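Local coordinates for putative uncharacterized protein (Mycobacterium avium, PDB 2Z6V) that is the sulfotransferase STF9, which probably transfers a sulfuryl group from the donor PAPS to an acceptor substrate, at residues 198-203 with 214-219; 267-272 with 351-356; 65-70 with 292-297; 134-139 with 151-156. All blocks are in the same frame, centred on the assembly; numbering follows the deposited sequence.

Overall arrangement
Contact 2 packs a helix end on a strand of the parallel sheet and contact 4 lies in the connection after its edge strand 132-134, while contacts 1 and 3 join loops to helices or their ends. Contact 1 touches the bound palmitic acid directly; the side chain of Met294 in contact 3 is about 9 Å from that ligand, that of Leu268 in contact 2 about 14 Å. The strand of contact 2 neighbours 109-113, after which the sulfate-donor loop of this family would be expected. The centres of contacts 2 and 3 are about 42 Å apart, on opposite sides of the chain's centre. Along the sequence, contacts 1 and 4 are nested within the loop closed by contact 3, while contact 2 crosses it.

Contact 1 (198-203 with 214-219); sequences DFKGLS and ARWLFD. With PLM (palmitic acid), chain C.
The loop 198-203 runs past one side of helix 212-219, with CA of Lys200 6.3 Å from CA of Leu217 and CA of Leu202 6.5 Å from CA of Ala214. This is loop-on-helix packing within the sulfotransferase fold, beside the bound palmitic acid. Leu217 is the central side chain. Its CG stands anti to the backbone N (chi1 -172°), and both methyls reach the loop main chain: CD1 lies 3.5 Å from CA of Lys200, and CD2 meets Gly201 and Leu202. The indole of Trp216 approaches Lys200, its CH2 lying 3.8 Å from CG of Lys200, while the O of Phe199 sits at the ring edge. The extended lysine chain runs past the tryptophan, and its NZ is bound by Asp222 O and Ser225 OG, so its charge has partners beyond the helix segment. Both methyls of Leu202 meet the ring of Phe218, which also meets Tyr314 of helix 301-326; CD1 of Leu202 is 3.7 Å from CE1 of Phe218. The second methyl also lies against the fatty acid chain near its carboxyl end, with CD2 of Leu202 3.4 Å from C3 of the palmitic acid.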
# COMPACT_ATOMS: atom_id res chain seq x y z
N ASP A 198 3.10 10.86 5.51
CA ASP A 198 4.28 11.24 6.26
C ASP A 198 5.42 11.33 5.25
O ASP A 198 6.59 11.46 5.60
CB ASP A 198 4.60 10.21 7.35
CG ASP A 198 5.76 10.64 8.24
OD1 ASP A 198 5.72 11.79 8.75
OD2 ASP A 198 6.71 9.84 8.42
N PHE A 199 5.04 11.25 3.98
CA PHE A 199 5.97 11.32 2.87
C PHE A 199 7.18 10.39 2.97
O PHE A 199 8.31 10.76 2.67
CB PHE A 199 6.38 12.77 2.65
CG PHE A 199 5.21 13.66 2.34
CD1 PHE A 199 4.55 14.35 3.36
CD2 PHE A 199 4.69 13.72 1.05
CE1 PHE A 199 3.40 15.08 3.09
CE2 PHE A 199 3.53 14.44 0.77
CZ PHE A 199 2.88 15.12 1.79
N LYS A 200 6.89 9.17 3.40
CA LYS A 200 7.86 8.09 3.54
C LYS A 200 7.10 6.83 3.13
O LYS A 200 6.83 5.93 3.95
CB LYS A 200 8.35 7.97 4.98
CG LYS A 200 9.17 9.15 5.46
CD LYS A 200 9.69 8.90 6.86
CE LYS A 200 10.41 10.09 7.42
NZ LYS A 200 10.66 9.86 8.87
N GLY A 201 6.74 6.80 1.85
CA GLY A 201 6.00 5.69 1.28
C GLY A 201 6.49 5.48 -0.14
O GLY A 201 6.68 6.44 -0.91
N LEU A 202 6.70 4.23 -0.50
CA LEU A 202 7.21 3.89 -1.81
C LEU A 202 6.32 4.33 -2.98
O LEU A 202 6.78 4.39 -4.11
CB LEU A 202 7.46 2.38 -1.88
CG LEU A 202 8.20 1.79 -3.07
CD1 LEU A 202 9.56 2.47 -3.24
CD2 LEU A 202 8.36 0.29 -2.85
N SER A 203 5.05 4.66 -2.72
CA SER A 203 4.16 5.06 -3.81
C SER A 203 4.58 6.36 -4.47
O SER A 203 4.37 6.54 -5.67
CB SER A 203 2.72 5.18 -3.32
OG SER A 203 2.56 6.22 -2.38
N ALA A 214 13.33 7.02 -3.80
CA ALA A 214 13.32 5.62 -3.39
C ALA A 214 14.60 5.18 -2.67
O ALA A 214 14.55 4.35 -1.76
CB ALA A 214 13.08 4.72 -4.61
N ARG A 215 15.74 5.72 -3.07
CA ARG A 215 16.99 5.34 -2.43
C ARG A 215 17.07 5.97 -1.05
O ARG A 215 17.64 5.39 -0.13
CB ARG A 215 18.19 5.77 -3.28
CG ARG A 215 18.27 5.05 -4.64
CD ARG A 215 19.56 5.38 -5.39
NE ARG A 215 20.69 4.58 -4.90
CZ ARG A 215 21.01 3.37 -5.36
NH1 ARG A 215 20.29 2.81 -6.33
NH2 ARG A 215 22.04 2.71 -4.84
N TRP A 216 16.46 7.14 -0.91
CA TRP A 216 16.46 7.84 0.36
C TRP A 216 15.60 7.06 1.33
O TRP A 216 15.99 6.81 2.48
CB TRP A 216 15.88 9.24 0.22
CG TRP A 216 15.59 9.90 1.54
CD1 TRP A 216 16.51 10.41 2.42
CD2 TRP A 216 14.30 10.08 2.15
NE1 TRP A 216 15.87 10.90 3.54
CE2 TRP A 216 14.52 10.71 3.40
CE3 TRP A 216 12.99 9.77 1.76
CZ2 TRP A 216 13.46 11.04 4.27
CZ3 TRP A 216 11.94 10.10 2.62
CH2 TRP A 216 12.18 10.73 3.86
N LEU A 217 14.43 6.68 0.84
CA LEU A 217 13.46 5.95 1.63
C LEU A 217 14.00 4.64 2.19
O LEU A 217 13.89 4.37 3.38
CB LEU A 217 12.21 5.66 0.79
CG LEU A 217 11.02 5.07 1.54
CD1 LEU A 217 10.49 6.08 2.56
CD2 LEU A 217 9.95 4.68 0.54
N PHE A 218 14.60 3.84 1.32
CA PHE A 218 15.14 2.54 1.71
C PHE A 218 16.44 2.58 2.50
O PHE A 218 16.62 1.78 3.43
CB PHE A 218 15.35 1.68 0.46
CG PHE A 218 14.08 1.11 -0.11
CD1 PHE A 218 12.85 1.71 0.11
CD2 PHE A 218 14.13 -0.03 -0.91
CE1 PHE A 218 11.68 1.18 -0.45
CE2 PHE A 218 12.96 -0.57 -1.47
CZ PHE A 218 11.73 0.04 -1.24
N ASP A 219 17.34 3.49 2.16
CA ASP A 219 18.65 3.56 2.82
C ASP A 219 18.88 4.64 3.87
O ASP A 219 19.85 4.54 4.63
CB ASP A 219 19.76 3.66 1.77
CG ASP A 219 19.74 2.50 0.79
OD1 ASP A 219 19.37 1.37 1.19
OD2 ASP A 219 20.11 2.72 -0.39
C1 PLM C . 7.35 3.01 -6.75
O1 PLM C . 8.56 3.13 -7.04
O2 PLM C . 6.59 3.93 -6.39
C2 PLM C . 6.74 1.61 -6.85
C3 PLM C . 7.61 0.58 -6.13
C4 PLM C . 6.96 -0.81 -6.09
C5 PLM C . 5.62 -0.79 -5.34
C6 PLM C . 4.48 -0.28 -6.23
C7 PLM C . 3.25 0.03 -5.38
C8 PLM C . 3.46 1.31 -4.57
C9 PLM C . 2.87 1.14 -3.16
CA PLM C . 1.42 0.66 -3.22
CB PLM C . 1.00 0.03 -1.89
CC PLM C . 1.96 -1.10 -1.52
CD PLM C . 3.24 -0.54 -0.90
CE PLM C . 4.41 -1.52 -0.99
CF PLM C . 4.79 -1.76 -2.45
CG PLM C . 6.05 -2.62 -2.58

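Contact 2 (267-272 with 351-356); sequences RLIWAH and YEWADE
A Schellman motif closes helix 343-353 and brings Trp353, Ala354 and Glu356 against Arg267, the first residue of strand 267-272 in the parallel sheet of the sulfotransferase fold. The turn is evidenced by two backbone bonds, Glu356 N to Tyr351 O at 2.8 Å and Asp355 N to Glu352 O at 2.8 Å, together with the positive phi of Asp355. It turns the chain so that the carboxylate of Glu356 comes to the end of the arginine. The arginine chain runs straight through CD and then bends at chi3 (-72°), which carries the guanidinium to the helix end. There NH2 of Arg267 and OE1 of Glu356 form a salt bridge at 3.3 Å, supplemented by a weak hydrogen bond from NH2 to OE2 of Glu356 at 3.5 Å. OE2 lies in the guanidinium plane, at its edge, although the two flat groups are turned 51° apart. NH1 of Arg267 also comes within 3.1 Å of O of Ala354. Arg132 makes a second salt bridge to OE1 of Glu356, so two arginines gather round this carboxylate, which would probably stabilise its negative charge. Closer to the strand backbone, Trp353 puts the far edge of its indole against the main chain: Arg267 C and Leu268 N lie in the ring plane at that edge. Phe332 of strand 331-335 meets the same ring. CH2 of Trp353 is 3.7 Å from CB of Arg267, and CZ3 of Trp353 lies 4.3 Å from CG1 of Ile269.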
# COMPACT_ATOMS: atom_id res chain seq x y z
N ARG A 267 1.14 -10.34 13.68
CA ARG A 267 1.08 -11.66 13.08
C ARG A 267 1.32 -11.42 11.59
O ARG A 267 0.46 -10.92 10.87
CB ARG A 267 -0.29 -12.29 13.36
CG ARG A 267 -0.46 -12.56 14.83
CD ARG A 267 -1.77 -13.22 15.15
NE ARG A 267 -2.90 -12.30 15.01
CZ ARG A 267 -4.12 -12.56 15.46
NH1 ARG A 267 -4.36 -13.72 16.07
NH2 ARG A 267 -5.10 -11.67 15.31
N LEU A 268 2.53 -11.76 11.16
CA LEU A 268 2.98 -11.54 9.80
C LEU A 268 2.65 -12.59 8.75
O LEU A 268 3.12 -13.73 8.81
CB LEU A 268 4.49 -11.31 9.83
CG LEU A 268 5.00 -10.28 10.86
CD1 LEU A 268 6.52 -10.35 10.94
CD2 LEU A 268 4.54 -8.88 10.49
N ILE A 269 1.85 -12.19 7.77
CA ILE A 269 1.49 -13.08 6.67
C ILE A 269 2.38 -12.67 5.51
O ILE A 269 2.23 -11.58 4.97
CB ILE A 269 0.02 -12.90 6.24
CG1 ILE A 269 -0.92 -13.26 7.39
CG2 ILE A 269 -0.27 -13.78 5.03
CD1 ILE A 269 -2.37 -13.05 7.05
N TRP A 270 3.32 -13.53 5.15
CA TRP A 270 4.23 -13.25 4.04
C TRP A 270 3.58 -13.81 2.77
O TRP A 270 3.31 -15.01 2.67
CB TRP A 270 5.57 -13.94 4.31
CG TRP A 270 6.70 -13.50 3.43
CD1 TRP A 270 6.62 -13.00 2.16
CD2 TRP A 270 8.10 -13.60 3.73
NE1 TRP A 270 7.88 -12.78 1.66
CE2 TRP A 270 8.81 -13.14 2.60
CE3 TRP A 270 8.83 -14.04 4.85
CZ2 TRP A 270 10.21 -13.11 2.55
CZ3 TRP A 270 10.23 -14.00 4.80
CH2 TRP A 270 10.90 -13.54 3.66
N ALA A 271 3.32 -12.94 1.79
CA ALA A 271 2.70 -13.35 0.52
C ALA A 271 3.77 -13.68 -0.51
O ALA A 271 4.68 -12.88 -0.75
CB ALA A 271 1.80 -12.24 0.00
N HIS A 272 3.66 -14.85 -1.13
CA HIS A 272 4.64 -15.29 -2.11
C HIS A 272 4.10 -15.50 -3.52
O HIS A 272 2.90 -15.74 -3.72
CB HIS A 272 5.28 -16.61 -1.66
CG HIS A 272 5.96 -16.53 -0.33
ND1 HIS A 272 7.13 -15.83 -0.13
CD2 HIS A 272 5.60 -17.03 0.88
CE1 HIS A 272 7.47 -15.91 1.14
NE2 HIS A 272 6.56 -16.63 1.78
N TYR A 351 -6.41 -19.08 10.00
CA TYR A 351 -7.12 -18.98 11.26
C TYR A 351 -6.54 -19.93 12.32
O TYR A 351 -6.43 -19.56 13.49
CB TYR A 351 -8.61 -19.23 11.06
CG TYR A 351 -9.39 -17.98 10.71
CD1 TYR A 351 -9.19 -17.32 9.49
CD2 TYR A 351 -10.34 -17.45 11.59
CE1 TYR A 351 -9.90 -16.17 9.16
CE2 TYR A 351 -11.06 -16.29 11.27
CZ TYR A 351 -10.83 -15.66 10.05
OH TYR A 351 -11.52 -14.51 9.74
N GLU A 352 -6.17 -21.14 11.91
CA GLU A 352 -5.58 -22.10 12.85
C GLU A 352 -4.28 -21.51 13.37
O GLU A 352 -4.04 -21.47 14.58
CB GLU A 352 -5.27 -23.43 12.16
CG GLU A 352 -6.47 -24.17 11.62
CD GLU A 352 -6.06 -25.40 10.82
OE1 GLU A 352 -6.96 -26.06 10.25
OE2 GLU A 352 -4.84 -25.70 10.77
N TRP A 353 -3.45 -21.06 12.44
CA TRP A 353 -2.17 -20.46 12.75
C TRP A 353 -2.32 -19.25 13.66
O TRP A 353 -1.55 -19.09 14.60
CB TRP A 353 -1.48 -20.06 11.45
CG TRP A 353 -0.26 -19.23 11.63
CD1 TRP A 353 0.97 -19.67 11.99
CD2 TRP A 353 -0.17 -17.82 11.45
NE1 TRP A 353 1.85 -18.61 12.04
CE2 TRP A 353 1.17 -17.46 11.71
CE3 TRP A 353 -1.08 -16.82 11.09
CZ2 TRP A 353 1.62 -16.14 11.63
CZ3 TRP A 353 -0.64 -15.51 11.00
CH2 TRP A 353 0.70 -15.18 11.27
N ALA A 354 -3.29 -18.39 13.39
CA ALA A 354 -3.52 -17.22 14.22
C ALA A 354 -4.29 -17.63 15.46
O ALA A 354 -4.62 -16.81 16.31
CB ALA A 354 -4.31 -16.17 13.44
N ASP A 355 -4.58 -18.92 15.53
CA ASP A 355 -5.34 -19.51 16.63
C ASP A 355 -6.60 -18.72 16.92
O ASP A 355 -6.80 -18.21 18.03
CB ASP A 355 -4.49 -19.61 17.90
CG ASP A 355 -5.06 -20.60 18.90
OD1 ASP A 355 -5.29 -21.77 18.52
OD2 ASP A 355 -5.29 -20.21 20.07
N GLU A 356 -7.45 -18.61 15.91
CA GLU A 356 -8.71 -17.91 16.03
C GLU A 356 -9.78 -18.75 15.34
O GLU A 356 -9.53 -19.37 14.30
CB GLU A 356 -8.62 -16.52 15.38
CG GLU A 356 -7.72 -15.55 16.13
CD GLU A 356 -7.66 -14.17 15.49
OE1 GLU A 356 -7.16 -14.07 14.35
OE2 GLU A 356 -8.11 -13.19 16.13

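Contact 3 (65-70 with 292-297); sequences SPVFTP and LVMNTE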
# COMPACT_ATOMS: atom_id res chain seq x y z
N SER A 65 12.94 18.61 -12.24
CA SER A 65 12.94 17.64 -13.33
C SER A 65 12.12 18.05 -14.54
O SER A 65 10.97 18.49 -14.41
CB SER A 65 12.45 16.27 -12.84
OG SER A 65 12.52 15.33 -13.89
N PRO A 66 12.72 17.93 -15.74
CA PRO A 66 12.07 18.28 -17.01
C PRO A 66 11.16 17.17 -17.53
O PRO A 66 10.39 17.40 -18.46
CB PRO A 66 13.26 18.52 -17.93
CG PRO A 66 14.24 17.49 -17.45
CD PRO A 66 14.15 17.64 -15.94
N VAL A 67 11.25 15.98 -16.94
CA VAL A 67 10.42 14.88 -17.40
C VAL A 67 8.94 15.07 -17.06
O VAL A 67 8.07 14.44 -17.65
CB VAL A 67 10.91 13.55 -16.81
CG1 VAL A 67 10.04 12.40 -17.31
CG2 VAL A 67 12.35 13.34 -17.20
N PHE A 68 8.65 15.96 -16.11
CA PHE A 68 7.28 16.24 -15.70
C PHE A 68 6.51 17.10 -16.68
O PHE A 68 7.04 18.04 -17.27
CB PHE A 68 7.26 16.93 -14.33
CG PHE A 68 7.43 16.01 -13.17
CD1 PHE A 68 6.52 14.97 -12.95
CD2 PHE A 68 8.49 16.17 -12.29
CE1 PHE A 68 6.67 14.11 -11.87
CE2 PHE A 68 8.65 15.31 -11.20
CZ PHE A 68 7.73 14.28 -10.99
N THR A 69 5.23 16.77 -16.83
CA THR A 69 4.33 17.53 -17.68
C THR A 69 3.89 18.67 -16.78
O THR A 69 3.78 18.49 -15.57
CB THR A 69 3.09 16.69 -18.04
OG1 THR A 69 3.43 15.74 -19.05
CG2 THR A 69 1.96 17.58 -18.54
N PRO A 70 3.65 19.87 -17.33
CA PRO A 70 3.22 20.94 -16.43
C PRO A 70 2.01 20.48 -15.60
O PRO A 70 1.86 20.85 -14.44
CB PRO A 70 2.89 22.09 -17.38
CG PRO A 70 2.61 21.40 -18.69
CD PRO A 70 3.66 20.33 -18.73
N LEU A 292 0.62 9.39 -16.47
CA LEU A 292 -0.27 10.41 -15.93
C LEU A 292 0.39 11.75 -15.64
O LEU A 292 -0.27 12.78 -15.68
CB LEU A 292 -0.94 9.93 -14.64
CG LEU A 292 -1.97 8.79 -14.73
CD1 LEU A 292 -2.52 8.51 -13.34
CD2 LEU A 292 -3.10 9.18 -15.68
N VAL A 293 1.69 11.74 -15.37
CA VAL A 293 2.37 12.99 -15.03
C VAL A 293 3.72 13.23 -15.69
O VAL A 293 4.34 14.28 -15.46
CB VAL A 293 2.56 13.11 -13.50
CG1 VAL A 293 1.24 12.84 -12.79
CG2 VAL A 293 3.64 12.15 -13.02
N MET A 294 4.19 12.28 -16.50
CA MET A 294 5.49 12.43 -17.15
C MET A 294 5.47 12.38 -18.67
O MET A 294 4.55 11.82 -19.28
CB MET A 294 6.45 11.32 -16.69
CG MET A 294 6.81 11.32 -15.22
SD MET A 294 7.77 9.85 -14.83
CE MET A 294 6.72 9.07 -13.63
N ASN A 295 6.51 12.96 -19.27
CA ASN A 295 6.70 12.95 -20.72
C ASN A 295 7.38 11.61 -20.96
O ASN A 295 8.61 11.53 -20.97
CB ASN A 295 7.62 14.10 -21.15
CG ASN A 295 6.89 15.42 -21.31
OD1 ASN A 295 6.01 15.56 -22.17
ND2 ASN A 295 7.24 16.41 -20.49
N THR A 296 6.59 10.57 -21.15
CA THR A 296 7.12 9.22 -21.34
C THR A 296 8.25 9.02 -22.35
O THR A 296 9.02 8.07 -22.21
CB THR A 296 5.99 8.23 -21.67
OG1 THR A 296 5.19 8.74 -22.74
CG2 THR A 296 5.12 8.00 -20.45
N GLU A 297 8.36 9.89 -23.35
CA GLU A 297 9.44 9.71 -24.33
C GLU A 297 10.81 9.98 -23.73
O GLU A 297 11.83 9.58 -24.27
CB GLU A 297 9.23 10.61 -25.55
CG GLU A 297 9.10 12.08 -25.25
CD GLU A 297 7.66 12.50 -25.05
OE1 GLU A 297 6.84 12.23 -25.96
OE2 GLU A 297 7.35 13.09 -23.99
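The carbonyl O of Val67 is gripped by two neighbours on the other segment: Asn295 N donates a hydrogen bond to it at 2.7 Å with an N-H...O angle of 168°, and CA of Met294 adds a CA-H...O contact at 3.3 Å from the same Val67 O. Met294 thus lies opposite Phe68, CA to CA 4.5 Å. The complementary acceptor is O of Val293, which takes a hydrogen bond from Thr69 N at 3.0 Å. Phe68 adds two weaker contacts to that oxygen, since its CA makes a CA-H...O contact with it and the ring presents its edge, CD1 of Phe68 being 3.4 Å from O of Val293 in the ring plane. The Phe68 and Val293 side chains lie side by side, pointing the same way, and CE1 of Phe68 rests 3.8 Å from CG2 of Val293. Leu208 and Pro209 of another loop also touch the phenylalanine. On the other flank, CG1 of Val67 is anti to its own N (chi1 -179°), which points this methyl at the root of Met294, 3.8 Å from CB. Asn295 is the centre of an inverse gamma turn, and its ND2 lies 3.6 Å from O of both Val67 and Phe68. The chain directions are 122° apart, and the two bonds flank Phe68 and Met294 on both sides. That is the pattern of a non-hydrogen-bonded pair in an isolated, skewed antiparallel beta bridge, here joining the loop between helices 50-64 and 70-96 to the chain leaving helix 287-293.

Contact 4 (134-139 with 151-156); sequences SLLHWQ and TLRTDP
Trp138 points its indole N-H at the main chain of Leu152: NE1 donates to O of Leu152 at 2.8 Å with an N-H...O angle of 148°, and the acceptor sits near the ring edge, tilted slightly from its plane. The side chain adopts the less common first torsion, CG lying between the backbone N and the carbonyl carbon (chi1 77°), which sends the ring across to the other segment. CG of Gln139 lies over the centre of one ring face. Beyond that the glutamine chain is extended, and its OE1 accepts a hydrogen bond from N of Leu136 at 3.0 Å, leaving NE2 of Gln139 3.7 Å from CD2 of Leu152. Both segments belong to the long connection from strand 132-134 to helix 156-166, a beta-alpha link of the sulfotransferase fold, with Asp155 as the N-cap of that helix. The carboxylate of Asp155 is nearly parallel to the indole, 17° between planes, though displaced obliquely from it, with CG 3.7 Å from CH2 of Trp138; Arg157 forms a salt bridge with its OD1. Leu136 crosses Leu152 at about a right angle, its CD1 3.5 Å from O of Leu152. Both its methyls also approach NH2 of Arg153, whose NH1 is paired with Asp127.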
# COMPACT_ATOMS: atom_id res chain seq x y z
N SER A 134 -10.66 -3.63 8.69
CA SER A 134 -9.75 -3.46 7.57
C SER A 134 -9.67 -1.96 7.27
O SER A 134 -10.57 -1.21 7.63
CB SER A 134 -10.26 -4.21 6.34
OG SER A 134 -10.24 -5.61 6.55
N LEU A 135 -8.58 -1.53 6.64
CA LEU A 135 -8.40 -0.13 6.28
C LEU A 135 -9.10 0.03 4.94
O LEU A 135 -8.70 -0.57 3.94
CB LEU A 135 -6.91 0.21 6.14
CG LEU A 135 -6.48 1.63 5.78
CD1 LEU A 135 -6.79 2.58 6.92
CD2 LEU A 135 -4.98 1.66 5.47
N LEU A 136 -10.15 0.84 4.90
CA LEU A 136 -10.88 1.05 3.66
C LEU A 136 -10.34 2.27 2.96
O LEU A 136 -9.91 3.23 3.60
CB LEU A 136 -12.37 1.19 3.96
CG LEU A 136 -12.87 0.08 4.88
CD1 LEU A 136 -14.36 0.25 5.12
CD2 LEU A 136 -12.57 -1.30 4.27
N HIS A 137 -10.35 2.25 1.63
CA HIS A 137 -9.83 3.36 0.86
C HIS A 137 -10.41 4.74 1.23
O HIS A 137 -9.66 5.73 1.26
CB HIS A 137 -10.02 3.13 -0.63
CG HIS A 137 -9.41 4.20 -1.48
ND1 HIS A 137 -8.06 4.47 -1.48
CD2 HIS A 137 -9.98 5.14 -2.28
CE1 HIS A 137 -7.82 5.53 -2.23
NE2 HIS A 137 -8.97 5.95 -2.73
N TRP A 138 -11.71 4.83 1.51
CA TRP A 138 -12.27 6.13 1.84
C TRP A 138 -11.69 6.69 3.13
O TRP A 138 -11.70 7.90 3.34
CB TRP A 138 -13.80 6.10 1.91
CG TRP A 138 -14.42 5.50 3.14
CD1 TRP A 138 -14.83 4.20 3.32
CD2 TRP A 138 -14.81 6.20 4.33
NE1 TRP A 138 -15.45 4.06 4.54
CE2 TRP A 138 -15.45 5.27 5.18
CE3 TRP A 138 -14.68 7.53 4.76
CZ2 TRP A 138 -15.97 5.63 6.43
CZ3 TRP A 138 -15.20 7.89 6.01
CH2 TRP A 138 -15.83 6.94 6.83
N GLN A 139 -11.17 5.82 3.99
CA GLN A 139 -10.58 6.26 5.25
C GLN A 139 -9.18 6.82 5.02
O GLN A 139 -8.55 7.37 5.93
CB GLN A 139 -10.54 5.11 6.26
CG GLN A 139 -11.92 4.57 6.57
CD GLN A 139 -11.87 3.36 7.46
OE1 GLN A 139 -11.05 2.46 7.26
NE2 GLN A 139 -12.76 3.32 8.45
N THR A 151 -21.64 1.73 9.74
CA THR A 151 -21.61 2.59 8.57
C THR A 151 -20.27 2.65 7.81
O THR A 151 -20.07 3.52 6.96
CB THR A 151 -22.03 4.03 8.96
OG1 THR A 151 -21.10 4.56 9.92
CG2 THR A 151 -23.42 4.03 9.59
N LEU A 152 -19.37 1.72 8.08
CA LEU A 152 -18.08 1.73 7.39
C LEU A 152 -18.23 1.69 5.87
O LEU A 152 -17.33 2.10 5.14
CB LEU A 152 -17.22 0.56 7.86
CG LEU A 152 -16.78 0.61 9.33
CD1 LEU A 152 -15.94 -0.61 9.64
CD2 LEU A 152 -15.99 1.89 9.60
N ARG A 153 -19.37 1.20 5.40
CA ARG A 153 -19.60 1.12 3.96
C ARG A 153 -20.74 2.01 3.46
O ARG A 153 -20.96 2.10 2.25
CB ARG A 153 -19.87 -0.33 3.55
CG ARG A 153 -18.79 -1.33 3.98
CD ARG A 153 -19.08 -2.69 3.37
NE ARG A 153 -18.40 -3.81 4.02
CZ ARG A 153 -17.08 -3.97 4.12
NH1 ARG A 153 -16.60 -5.04 4.74
NH2 ARG A 153 -16.24 -3.06 3.62
N THR A 154 -21.44 2.69 4.37
CA THR A 154 -22.55 3.56 3.97
C THR A 154 -22.38 5.02 4.36
O THR A 154 -23.27 5.85 4.12
CB THR A 154 -23.89 3.06 4.52
OG1 THR A 154 -23.82 2.98 5.95
CG2 THR A 154 -24.22 1.70 3.93
N ASP A 155 -21.24 5.34 4.96
CA ASP A 155 -20.97 6.71 5.37
C ASP A 155 -20.98 7.60 4.12
O ASP A 155 -20.38 7.25 3.09
CB ASP A 155 -19.62 6.77 6.07
CG ASP A 155 -19.31 8.14 6.62
OD1 ASP A 155 -18.94 9.04 5.82
OD2 ASP A 155 -19.44 8.32 7.85
N PRO A 156 -21.67 8.74 4.19
CA PRO A 156 -21.77 9.69 3.07
C PRO A 156 -20.44 10.00 2.38
O PRO A 156 -20.40 10.27 1.17
CB PRO A 156 -22.39 10.92 3.71
CG PRO A 156 -23.30 10.31 4.75
CD PRO A 156 -22.42 9.24 5.36